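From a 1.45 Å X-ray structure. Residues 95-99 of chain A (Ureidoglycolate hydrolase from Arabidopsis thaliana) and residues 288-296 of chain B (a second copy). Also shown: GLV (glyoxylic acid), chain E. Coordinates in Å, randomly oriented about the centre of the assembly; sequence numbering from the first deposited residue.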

ATOM      1  N   ALA A  95      -8.182  -5.963  16.927  1.00 12.55           N
ATOM      2  CA  ALA A  95      -7.434  -6.998  16.217  1.00 11.77           C
ATOM      3  C   ALA A  95      -6.740  -6.358  15.026  1.00 12.18           C
ATOM      4  O   ALA A  95      -7.379  -5.671  14.221  1.00 14.03           O
ATOM      5  CB  ALA A  95      -8.373  -8.078  15.729  1.00 12.54           C
ATOM      6  N   ILE A  96      -5.438  -6.581  14.899  1.00 12.07           N
ATOM      7  CA  ILE A  96      -4.711  -6.068  13.731  1.00 13.79           C
ATOM      8  C   ILE A  96      -5.155  -6.787  12.449  1.00 13.15           C
ATOM      9  O   ILE A  96      -5.782  -7.840  12.513  1.00 13.08           O
ATOM     10  CB  ILE A  96      -3.171  -6.124  13.915  1.00 13.10           C
ATOM     11  CG1 ILE A  96      -2.633  -7.552  13.791  1.00 13.98           C
ATOM     12  CG2 ILE A  96      -2.764  -5.498  15.230  1.00 13.32           C
ATOM     13  CD1 ILE A  96      -1.121  -7.617  13.885  1.00 14.85           C
ATOM     14  N   PRO A  97      -4.863  -6.206  11.280  1.00 12.37           N
ATOM     15  CA  PRO A  97      -5.316  -6.876  10.054  1.00 13.53           C
ATOM     16  C   PRO A  97      -4.880  -8.341   9.924  1.00 13.34           C
ATOM     17  O   PRO A  97      -3.703  -8.672  10.101  1.00 13.00           O
ATOM     18  CB  PRO A  97      -4.686  -6.019   8.947  1.00 15.62           C
ATOM     19  CG  PRO A  97      -4.645  -4.634   9.561  1.00 16.10           C
ATOM     20  CD  PRO A  97      -4.303  -4.865  11.008  1.00 16.41           C
ATOM     21  N   TYR A  98      -5.852  -9.199   9.622  1.00 13.07           N
ATOM     22  CA  TYR A  98      -5.610 -10.621   9.351  1.00 12.67           C
ATOM     23  C   TYR A  98      -4.937 -11.317  10.512  1.00 12.28           C
ATOM     24  O   TYR A  98      -3.914 -12.000  10.360  1.00 13.04           O
ATOM     25  CB  TYR A  98      -4.817 -10.810   8.048  1.00 15.27           C
ATOM     26  CG  TYR A  98      -5.611 -10.401   6.833  1.00 18.30           C
ATOM     27  CD1 TYR A  98      -6.469 -11.298   6.217  1.00 18.74           C
ATOM     28  CD2 TYR A  98      -5.529  -9.111   6.327  1.00 21.40           C
ATOM     29  CE1 TYR A  98      -7.213 -10.937   5.112  1.00 26.35           C
ATOM     30  CE2 TYR A  98      -6.269  -8.735   5.211  1.00 25.28           C
ATOM     31  CZ  TYR A  98      -7.113  -9.654   4.620  1.00 25.76           C
ATOM     32  OH  TYR A  98      -7.855  -9.302   3.508  1.00 35.50           O
ATOM     33  N   SER A  99      -5.537 -11.150  11.679  1.00 12.78           N
ATOM     34  CA  SER A  99      -5.020 -11.771  12.890  1.00 12.77           C
ATOM     35  C   SER A  99      -5.995 -12.830  13.419  1.00 12.33           C
ATOM     36  O   SER A  99      -6.896 -13.270  12.696  1.00 13.07           O
ATOM     37  CB  SER A  99      -4.698 -10.712  13.937  1.00 12.94           C
ATOM     38  OG  SER A  99      -5.842  -9.943  14.281  1.00 13.69           O
TER
HETATM   39  C1  GLV E 503       0.728  -5.982  20.697  1.00 15.82           C
HETATM   40  O1  GLV E 503       0.351  -6.202  22.012  1.00 16.76           O
HETATM   41  C2  GLV E 503       2.143  -6.335  20.402  1.00 13.91           C
HETATM   42  O2  GLV E 503       2.870  -6.802  21.337  1.00 13.73           O
HETATM   43  O3  GLV E 503       2.600  -6.172  19.232  1.00 14.59           O
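Chain B, residues 288-296: LHPGAINSI

Residues 95-99 of chain A run as a strand through Ala A95 and Ile A96, then turn a corner at Pro A97 and Tyr A98, where Tyr A98 adopts a left-handed conformation. The corner is braced from within, Ser A99 OG donating a hydrogen bond to Ile A96 O at 2.7 Å. In chain B a strand ends in Leu B288 and His B289, and a cis peptide bond then leads into Pro B290. Gly B291 follows with positive phi; a CB there would be crowded by Leu B288 O. A type I turn from Ala B292 to Ser B295, closed by the hydrogen bond from Ser B295 N to Ala B292 O (3.2 Å), leads into a weakly bonded strand at about Ser B295 and Ile B296.

The two backbones come nearest at the prolines, with Pro A97 CA and Pro B290 CA 6.1 Å apart. No direct hydrogen bond joins the stretches, which together bury 320 Å², so the contact rests largely on packing. As chain A advances from Ile A96 to Tyr A98, its partners step back along chain B from the turn to His B289.

At one end, Ile A96 extends CD1 over the turn, 3.7 Å from both Asn B294 OD1 and Ser B295 CB and 4.2 Å from Ala B292 CB. Ala B292 CB also lies 4.2 Å from Pro A97 CD. Pro B290 CB packs 3.5 Å from Pro A97 O and 4.3 Å from Tyr A98 CB. At the other end, the edge of the His B289 ring meets the face of Tyr A98, with planes at 60° and His B289 CE1 3.5 Å from Tyr A98 CD2.

One water bridges the stretches, donating to Pro A97 O (2.8 Å) and hydrogen-bonding Ser B295 OG (2.7 Å). Asn B294 ND2 donates to O3 of glyoxylic acid at 2.9 Å.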

ATOM      1  N   LEU B 288       3.319  -5.140   1.150  1.00 14.04           N
ATOM      2  CA  LEU B 288       3.445  -6.143   2.197  1.00 13.68           C
ATOM      3  C   LEU B 288       2.084  -6.528   2.757  1.00 14.57           C
ATOM      4  O   LEU B 288       1.181  -5.699   2.883  1.00 15.58           O
ATOM      5  CB  LEU B 288       4.303  -5.616   3.342  1.00 13.53           C
ATOM      6  CG  LEU B 288       5.701  -5.128   2.971  1.00 13.04           C
ATOM      7  CD1 LEU B 288       6.432  -4.698   4.227  1.00 16.60           C
ATOM      8  CD2 LEU B 288       6.477  -6.214   2.245  1.00 14.22           C
ATOM      9  N   HIS B 289       1.962  -7.801   3.115  1.00 12.80           N
ATOM     10  CA  HIS B 289       0.776  -8.324   3.769  1.00 13.28           C
ATOM     11  C   HIS B 289       1.234  -9.070   5.027  1.00 12.62           C
ATOM     12  O   HIS B 289       2.204  -9.826   4.983  1.00 13.12           O
ATOM     13  CB  HIS B 289       0.036  -9.284   2.825  1.00 13.88           C
ATOM     14  CG  HIS B 289      -1.038 -10.085   3.495  1.00 18.19           C
ATOM     15  ND1 HIS B 289      -2.343  -9.652   3.587  1.00 18.61           N
ATOM     16  CD2 HIS B 289      -0.995 -11.287   4.120  1.00 18.59           C
ATOM     17  CE1 HIS B 289      -3.059 -10.554   4.237  1.00 20.22           C
ATOM     18  NE2 HIS B 289      -2.264 -11.556   4.569  1.00 21.20           N
ATOM     19  N   PRO B 290       0.535  -8.883   6.158  1.00 12.93           N
ATOM     20  CA  PRO B 290      -0.684  -8.080   6.331  1.00 13.31           C
ATOM     21  C   PRO B 290      -0.488  -6.567   6.312  1.00 14.43           C
ATOM     22  O   PRO B 290      -1.495  -5.858   6.211  1.00 16.39           O
ATOM     23  CB  PRO B 290      -1.198  -8.522   7.714  1.00 16.21           C
ATOM     24  CG  PRO B 290      -0.557  -9.857   7.964  1.00 19.85           C
ATOM     25  CD  PRO B 290       0.800  -9.725   7.339  1.00 15.63           C
ATOM     26  N   GLY B 291       0.750  -6.080   6.383  1.00 12.33           N
ATOM     27  CA  GLY B 291       0.994  -4.646   6.374  1.00 14.71           C
ATOM     28  C   GLY B 291       0.599  -3.962   7.670  1.00 16.22           C
ATOM     29  O   GLY B 291      -0.077  -2.932   7.671  1.00 17.82           O
ATOM     30  N   ALA B 292       1.033  -4.542   8.782  1.00 12.62           N
ATOM     31  CA  ALA B 292       0.831  -3.962  10.099  1.00 11.69           C
ATOM     32  C   ALA B 292       2.185  -3.927  10.778  1.00 12.06           C
ATOM     33  O   ALA B 292       3.008  -4.823  10.562  1.00 12.49           O
ATOM     34  CB  ALA B 292      -0.151  -4.803  10.906  1.00 14.64           C
ATOM     35  N   ILE B 293       2.424  -2.890  11.579  1.00 12.72           N
ATOM     36  CA  ILE B 293       3.752  -2.650  12.146  1.00 12.90           C
ATOM     37  C   ILE B 293       4.224  -3.830  12.990  1.00 12.52           C
ATOM     38  O   ILE B 293       5.413  -4.133  13.016  1.00 14.46           O
ATOM     39  CB  ILE B 293       3.795  -1.323  12.974  1.00 14.58           C
ATOM     40  CG1 ILE B 293       5.243  -0.946  13.292  1.00 15.97           C
ATOM     41  CG2 ILE B 293       2.966  -1.418  14.270  1.00 14.30           C
ATOM     42  CD1 ILE B 293       5.374   0.338  14.068  1.00 17.09           C
ATOM     43  N   ASN B 294       3.278  -4.498  13.653  1.00 13.11           N
ATOM     44  CA  ASN B 294       3.608  -5.564  14.594  1.00 12.68           C
ATOM     45  C   ASN B 294       3.253  -6.972  14.090  1.00 12.73           C
ATOM     46  O   ASN B 294       3.063  -7.917  14.877  1.00 13.50           O
ATOM     47  CB  ASN B 294       3.019  -5.264  15.985  1.00 14.11           C
ATOM     48  CG  ASN B 294       1.521  -4.967  15.961  1.00 13.17           C
ATOM     49  OD1 ASN B 294       0.927  -4.701  14.911  1.00 14.02           O
ATOM     50  ND2 ASN B 294       0.902  -5.003  17.146  1.00 13.30           N
ATOM     51  N   SER B 295       3.211  -7.102  12.766  1.00 13.25           N
ATOM     52  CA  SER B 295       2.928  -8.366  12.097  1.00 13.77           C
ATOM     53  C   SER B 295       4.048  -8.644  11.096  1.00 14.06           C
ATOM     54  O   SER B 295       4.296  -7.833  10.202  1.00 14.13           O
ATOM     55  CB  SER B 295       1.572  -8.268  11.382  1.00 15.65           C
ATOM     56  OG  SER B 295       1.122  -9.539  10.933  1.00 18.12           O
ATOM     57  N   ILE B 296       4.753  -9.764  11.238  1.00 11.93           N
ATOM     58  CA  ILE B 296       5.842 -10.049  10.300  1.00 12.34           C
ATOM     59  C   ILE B 296       5.246 -10.350   8.925  1.00 12.83           C
ATOM     60  O   ILE B 296       4.347 -11.175   8.816  1.00 12.91           O
ATOM     61  CB  ILE B 296       6.697 -11.251  10.748  1.00 12.18           C
ATOM     62  CG1 ILE B 296       7.186 -11.060  12.187  1.00 13.16           C
ATOM     63  CG2 ILE B 296       7.881 -11.416   9.820  1.00 12.65           C
ATOM     64  CD1 ILE B 296       7.735 -12.341  12.819  1.00 13.44           C
TER
HETATM   65  O   HOH W   1      -1.506  -9.870  11.321  1.00 15.36           O